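Local coordinates for Lmaj004144AAA protein (Leishmania major, PDB 1Y63), which probably acts as a broad-specificity nucleoside monophosphate kinase (adenylate kinase) and ATPase, with a role in late maturation of the small ribosomal subunit, at residues H39-K44 against V87-S92. Sequence-based numbering, arbitrary orientation.
Sequences HLEVGK and VVDYHS. With MN (manganese (II) ion), chain C.
A manganese site and the nucleotide-binding end of a parallel sheet meet where H39 and E41 lie beside V87 and D89 on one face of the sheet. The imidazole of H39 works with both nitrogens. ND1 binds manganese at 2.3 Å, alongside E28 and four waters, and NE2 donates to D89 OD2 at 2.9 Å. Ring and carboxylate are nearly coplanar, 13° apart. OD2 receives this bond on its anti lone pair and is also hydrogen-bonded to T24 OG1 of the P-loop, so two bonds grip one oxygen. H39 CG is anti to the backbone N (chi1 170°), beside the carbonyl carbon, which leans the ring forward along the strand toward D89. The carboxylate probably makes ND1 a stronger metal ligand. E41 OE1 accepts a bond from one metal-bound water, and the carbonyl of H39 from another.

In this P-loop NTPase fold, strand 37-41 is an outermost strand and runs parallel to strand 85-89. L40 N donates to V87 O (2.9 Å), and D89 N returns a bond to L40 O (3.0 Å). The ladder runs on into the helix start: E41 is the N-cap, and V42 N bonds D89 O at 3.1 Å. A water bridges the same carbonyl to G43 N.

On the other side of the sheet from H39, L40 and V88 pack against helix 66-80. V42 CG2 presses on V88 CG1 at 3.4 Å, a tight carbon contact. Its other methyl, CG1, sits over the centre of the Y90 ring, 3.6 Å from the centroid, in a CH-pi contact. V42 CG1 is anti to the backbone N (chi1 176°), which brings it over that ring.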
# COMPACT_ATOMS: atom_id res chain seq x y z
N HIS A 39 -3.71 1.02 -10.90
CA HIS A 39 -3.07 1.51 -9.70
C HIS A 39 -3.85 2.67 -9.12
O HIS A 39 -4.16 3.64 -9.82
CB HIS A 39 -1.65 1.98 -10.05
CG HIS A 39 -0.94 2.73 -8.97
ND1 HIS A 39 -0.14 3.83 -9.25
CD2 HIS A 39 -0.81 2.50 -7.65
CE1 HIS A 39 0.42 4.26 -8.13
NE2 HIS A 39 0.03 3.47 -7.14
N LEU A 40 -4.17 2.57 -7.84
CA LEU A 40 -4.80 3.68 -7.09
C LEU A 40 -3.78 4.15 -6.07
O LEU A 40 -3.43 3.42 -5.13
CB LEU A 40 -6.05 3.25 -6.34
CG LEU A 40 -7.33 2.88 -7.06
CD1 LEU A 40 -7.28 1.51 -7.69
CD2 LEU A 40 -8.46 2.94 -6.04
N GLU A 41 -3.22 5.33 -6.30
CA GLU A 41 -2.26 5.93 -5.39
C GLU A 41 -3.05 6.75 -4.37
O GLU A 41 -3.39 7.89 -4.61
CB GLU A 41 -1.23 6.78 -6.19
CG GLU A 41 -0.00 7.24 -5.42
CD GLU A 41 1.16 7.73 -6.31
OE1 GLU A 41 1.20 7.49 -7.55
OE2 GLU A 41 2.05 8.40 -5.76
N VAL A 42 -3.35 6.14 -3.23
CA VAL A 42 -4.29 6.75 -2.29
C VAL A 42 -3.82 8.10 -1.74
O VAL A 42 -4.65 9.00 -1.52
CB VAL A 42 -4.59 5.73 -1.16
CG1 VAL A 42 -5.49 6.35 -0.10
CG2 VAL A 42 -5.22 4.51 -1.77
N GLY A 43 -2.52 8.27 -1.53
CA GLY A 43 -2.02 9.57 -1.09
C GLY A 43 -2.39 10.72 -2.04
O GLY A 43 -2.66 11.85 -1.61
N LYS A 44 -2.38 10.44 -3.34
CA LYS A 44 -2.81 11.43 -4.34
C LYS A 44 -4.30 11.70 -4.21
O LYS A 44 -4.73 12.85 -4.28
CB LYS A 44 -2.43 10.97 -5.75
CG LYS A 44 -0.92 11.04 -6.01
CD LYS A 44 -0.60 10.85 -7.49
CE LYS A 44 0.86 11.16 -7.78
NZ LYS A 44 1.11 11.28 -9.24
N VAL A 87 -4.69 -2.39 -7.86
CA VAL A 87 -3.58 -2.42 -6.91
C VAL A 87 -3.57 -1.09 -6.18
O VAL A 87 -3.35 -0.02 -6.77
CB VAL A 87 -2.21 -2.79 -7.57
CG1 VAL A 87 -1.84 -1.87 -8.76
CG2 VAL A 87 -1.10 -2.81 -6.52
N VAL A 88 -3.89 -1.16 -4.91
CA VAL A 88 -4.03 0.04 -4.09
C VAL A 88 -2.72 0.22 -3.32
O VAL A 88 -2.11 -0.77 -2.86
CB VAL A 88 -5.18 -0.11 -3.10
CG1 VAL A 88 -5.27 1.09 -2.18
CG2 VAL A 88 -6.48 -0.26 -3.86
N ASP A 89 -2.30 1.47 -3.19
CA ASP A 89 -0.99 1.84 -2.68
C ASP A 89 -1.19 2.86 -1.57
O ASP A 89 -1.66 3.95 -1.85
CB ASP A 89 -0.24 2.39 -3.91
CG ASP A 89 0.88 3.29 -3.60
OD1 ASP A 89 1.35 3.37 -2.47
OD2 ASP A 89 1.37 3.89 -4.60
N TYR A 90 -0.91 2.49 -0.32
CA TYR A 90 -1.08 3.43 0.83
C TYR A 90 -0.28 3.00 2.03
O TYR A 90 -0.14 1.81 2.26
CB TYR A 90 -2.57 3.56 1.23
CG TYR A 90 -2.93 4.80 2.04
CD1 TYR A 90 -2.44 6.06 1.68
CD2 TYR A 90 -3.84 4.74 3.09
CE1 TYR A 90 -2.82 7.20 2.40
CE2 TYR A 90 -4.23 5.88 3.78
CZ TYR A 90 -3.72 7.09 3.43
OH TYR A 90 -4.10 8.22 4.14
N HIS A 91 0.17 3.98 2.81
CA HIS A 91 1.00 3.71 3.99
C HIS A 91 0.17 3.15 5.14
O HIS A 91 0.73 2.56 6.06
CB HIS A 91 1.77 4.97 4.41
CG HIS A 91 0.90 6.10 4.87
ND1 HIS A 91 0.66 7.22 4.11
CD2 HIS A 91 0.22 6.27 6.02
CE1 HIS A 91 -0.14 8.04 4.77
NE2 HIS A 91 -0.43 7.48 5.93
N SER A 92 -1.14 3.33 5.09
CA SER A 92 -2.04 2.82 6.12
C SER A 92 -2.94 1.76 5.53
O SER A 92 -3.09 1.68 4.32
CB SER A 92 -2.89 3.93 6.69
OG SER A 92 -2.06 4.90 7.34
MN MN C . -0.13 5.14 -11.13
O HOH W 1 -2.38 5.51 -11.01
O HOH W 2 0.01 6.92 -9.85
O HOH W 3 -0.36 6.49 -2.07
O HOH W 4 -0.11 6.58 -12.83
O HOH W 5 -0.39 3.79 -12.63